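Local coordinates for possible prolidase (Bifidobacterium longum NCC2705, PDB 2P9B), which probably acts as a metal-dependent hydrolase of carbon-nitrogen bonds in the amidohydrolase family, its substrate being uncertain, at residues 293-298 against 325-330. Sequence-based numbering, arbitrary orientation.
Sequences PTLSAG and GMVSGA
Pro293 and Met326 bring the two backbones nearest, their CA atoms 6.2 Å apart, where the turn after strand 290-292 enters helix 295-303 and meets the middle of helix 313-335. No hydrogen bond joins the segments. Selenomethionine Met326 carries most of the contact: its chain bends at chi3 (48°), turning CE toward the carbonyl oxygens of the turn. There CE lies 3.3 Å from Pro293 O and 3.5 Å from Thr294 O, a methyl against two carbonyl oxygens, with Leu295 CA 4.0 Å from the same CE. Gly298 N also comes near this methyl, 4.1 Å from Met326 CE. Two apolar pairs add to this: Pro293 CG rests on Ala330 CB at 3.8 Å, and Leu295 CD2 meets Val327 CG2 at 4.1 Å, the latter two side chains crossing at about a right angle. Thr294 OG1 bonds back to Pro293 O (2.6 Å), approaching from above the carbonyl plane at a C=O...donor angle of 101°, while Thr294 O accepts Ala297 N. Both carbonyl oxygens facing the methyl therefore have donors within their own segment. Leu362 and Tyr366 of helix 356-367 pack on Leu295 and Val327, and Glu359 binds Leu295 N and Ser296 OG. The chemistry implies a buried, mainly apolar junction of the turn that follows strand 290-292 with helix 313-335, consistent with the TIM-barrel fold of the family and held across the interface by van der Waals contact.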
ATOM      1  N   PRO A 293       8.020  -4.692  -1.727  1.00 11.78           N
ATOM      2  CA  PRO A 293       9.106  -4.930  -0.767  1.00 12.23           C
ATOM      3  C   PRO A 293       8.801  -4.756   0.717  1.00 12.26           C
ATOM      4  O   PRO A 293       9.325  -5.501   1.544  1.00 14.02           O
ATOM      5  CB  PRO A 293      10.204  -3.974  -1.236  1.00 13.88           C
ATOM      6  CG  PRO A 293       9.951  -3.858  -2.706  1.00 14.41           C
ATOM      7  CD  PRO A 293       8.444  -3.725  -2.755  1.00 11.34           C
ATOM      8  N   THR A 294       7.971  -3.774   1.053  1.00 13.08           N
ATOM      9  CA  THR A 294       7.635  -3.495   2.450  1.00 13.49           C
ATOM     10  C   THR A 294       8.902  -3.413   3.306  1.00 13.04           C
ATOM     11  O   THR A 294       8.994  -4.024   4.371  1.00 13.30           O
ATOM     12  CB  THR A 294       6.689  -4.571   3.043  1.00 16.55           C
ATOM     13  OG1 THR A 294       7.410  -5.788   3.254  1.00 22.12           O
ATOM     14  CG2 THR A 294       5.539  -4.849   2.091  1.00 15.18           C
ATOM     15  N   LEU A 295       9.873  -2.633   2.836  1.00 12.46           N
ATOM     16  CA  LEU A 295      11.131  -2.478   3.554  1.00 12.81           C
ATOM     17  C   LEU A 295      10.914  -1.941   4.963  1.00 12.80           C
ATOM     18  O   LEU A 295      11.658  -2.275   5.882  1.00 12.33           O
ATOM     19  CB  LEU A 295      12.075  -1.553   2.784  1.00 13.73           C
ATOM     20  CG  LEU A 295      12.458  -2.058   1.387  1.00 14.97           C
ATOM     21  CD1 LEU A 295      13.437  -1.091   0.744  1.00 17.07           C
ATOM     22  CD2 LEU A 295      13.076  -3.445   1.492  1.00 15.22           C
ATOM     23  N   SER A 296       9.894  -1.108   5.130  1.00 12.70           N
ATOM     24  CA  SER A 296       9.572  -0.542   6.437  1.00 12.55           C
ATOM     25  C   SER A 296       9.315  -1.605   7.502  1.00 11.95           C
ATOM     26  O   SER A 296       9.509  -1.358   8.695  1.00 13.86           O
ATOM     27  CB  SER A 296       8.331   0.349   6.340  1.00 10.75           C
ATOM     28  OG  SER A 296       8.590   1.530   5.620  1.00 14.46           O
ATOM     29  N   ALA A 297       8.866  -2.784   7.081  1.00 12.65           N
ATOM     30  CA  ALA A 297       8.563  -3.842   8.034  1.00 14.08           C
ATOM     31  C   ALA A 297       9.765  -4.680   8.451  1.00 14.80           C
ATOM     32  O   ALA A 297       9.814  -5.183   9.569  1.00 17.92           O
ATOM     33  CB  ALA A 297       7.466  -4.748   7.479  1.00 15.24           C
ATOM     34  N   GLY A 298      10.746  -4.818   7.568  1.00 16.12           N
ATOM     35  CA  GLY A 298      11.897  -5.634   7.910  1.00 17.02           C
ATOM     36  C   GLY A 298      13.082  -4.923   8.531  1.00 18.24           C
ATOM     37  O   GLY A 298      13.690  -5.430   9.479  1.00 18.19           O
ATOM     38  N   GLY A 325      17.718 -10.229   1.701  1.00 17.33           N
ATOM     39  CA  GLY A 325      17.089 -10.704   0.483  1.00 16.35           C
ATOM     40  C   GLY A 325      16.029  -9.732  -0.010  1.00 15.31           C
ATOM     41  O   GLY A 325      15.878  -9.533  -1.213  1.00 15.72           O
HETATM   42  N   MSE A 326      15.278  -9.131   0.912  1.00 14.80           N
HETATM   43  CA  MSE A 326      14.244  -8.170   0.532  1.00 15.16           C
HETATM   44  C   MSE A 326      14.899  -6.975  -0.159  1.00 15.18           C
HETATM   45  O   MSE A 326      14.427  -6.489  -1.191  1.00 14.74           O
HETATM   46  CB  MSE A 326      13.468  -7.680   1.768  1.00 17.05           C
HETATM   47  CG  MSE A 326      12.502  -8.708   2.391  1.00 18.08           C
HETATM   48 SE   MSE A 326      11.936  -8.302   4.176  1.00 24.97          SE
HETATM   49  CE  MSE A 326      11.465  -6.498   3.901  1.00 20.13           C
ATOM     50  N   VAL A 327      15.993  -6.497   0.417  1.00 14.63           N
ATOM     51  CA  VAL A 327      16.684  -5.353  -0.153  1.00 14.63           C
ATOM     52  C   VAL A 327      17.302  -5.694  -1.500  1.00 14.39           C
ATOM     53  O   VAL A 327      17.091  -4.987  -2.484  1.00 13.44           O
ATOM     54  CB  VAL A 327      17.775  -4.835   0.812  1.00 14.17           C
ATOM     55  CG1 VAL A 327      18.642  -3.793   0.122  1.00 16.22           C
ATOM     56  CG2 VAL A 327      17.113  -4.232   2.039  1.00 15.86           C
ATOM     57  N   SER A 328      18.058  -6.784  -1.547  1.00 15.12           N
ATOM     58  CA  SER A 328      18.691  -7.187  -2.791  1.00 15.69           C
ATOM     59  C   SER A 328      17.641  -7.442  -3.875  1.00 15.72           C
ATOM     60  O   SER A 328      17.796  -6.996  -5.010  1.00 16.47           O
ATOM     61  CB  SER A 328      19.536  -8.443  -2.567  1.00 18.43           C
ATOM     62  OG  SER A 328      20.276  -8.761  -3.736  1.00 19.76           O
ATOM     63  N   GLY A 329      16.570  -8.148  -3.516  1.00 14.50           N
ATOM     64  CA  GLY A 329      15.521  -8.438  -4.478  1.00 14.35           C
ATOM     65  C   GLY A 329      14.824  -7.200  -5.018  1.00 14.27           C
ATOM     66  O   GLY A 329      14.451  -7.156  -6.185  1.00 15.52           O
ATOM     67  N   ALA A 330      14.641  -6.190  -4.173  1.00 13.46           N
ATOM     68  CA  ALA A 330      13.986  -4.964  -4.611  1.00 13.92           C
ATOM     69  C   ALA A 330      14.881  -4.237  -5.606  1.00 13.11           C
ATOM     70  O   ALA A 330      14.409  -3.676  -6.589  1.00 14.02           O
ATOM     71  CB  ALA A 330      13.694  -4.063  -3.408  1.00 13.60           C
TER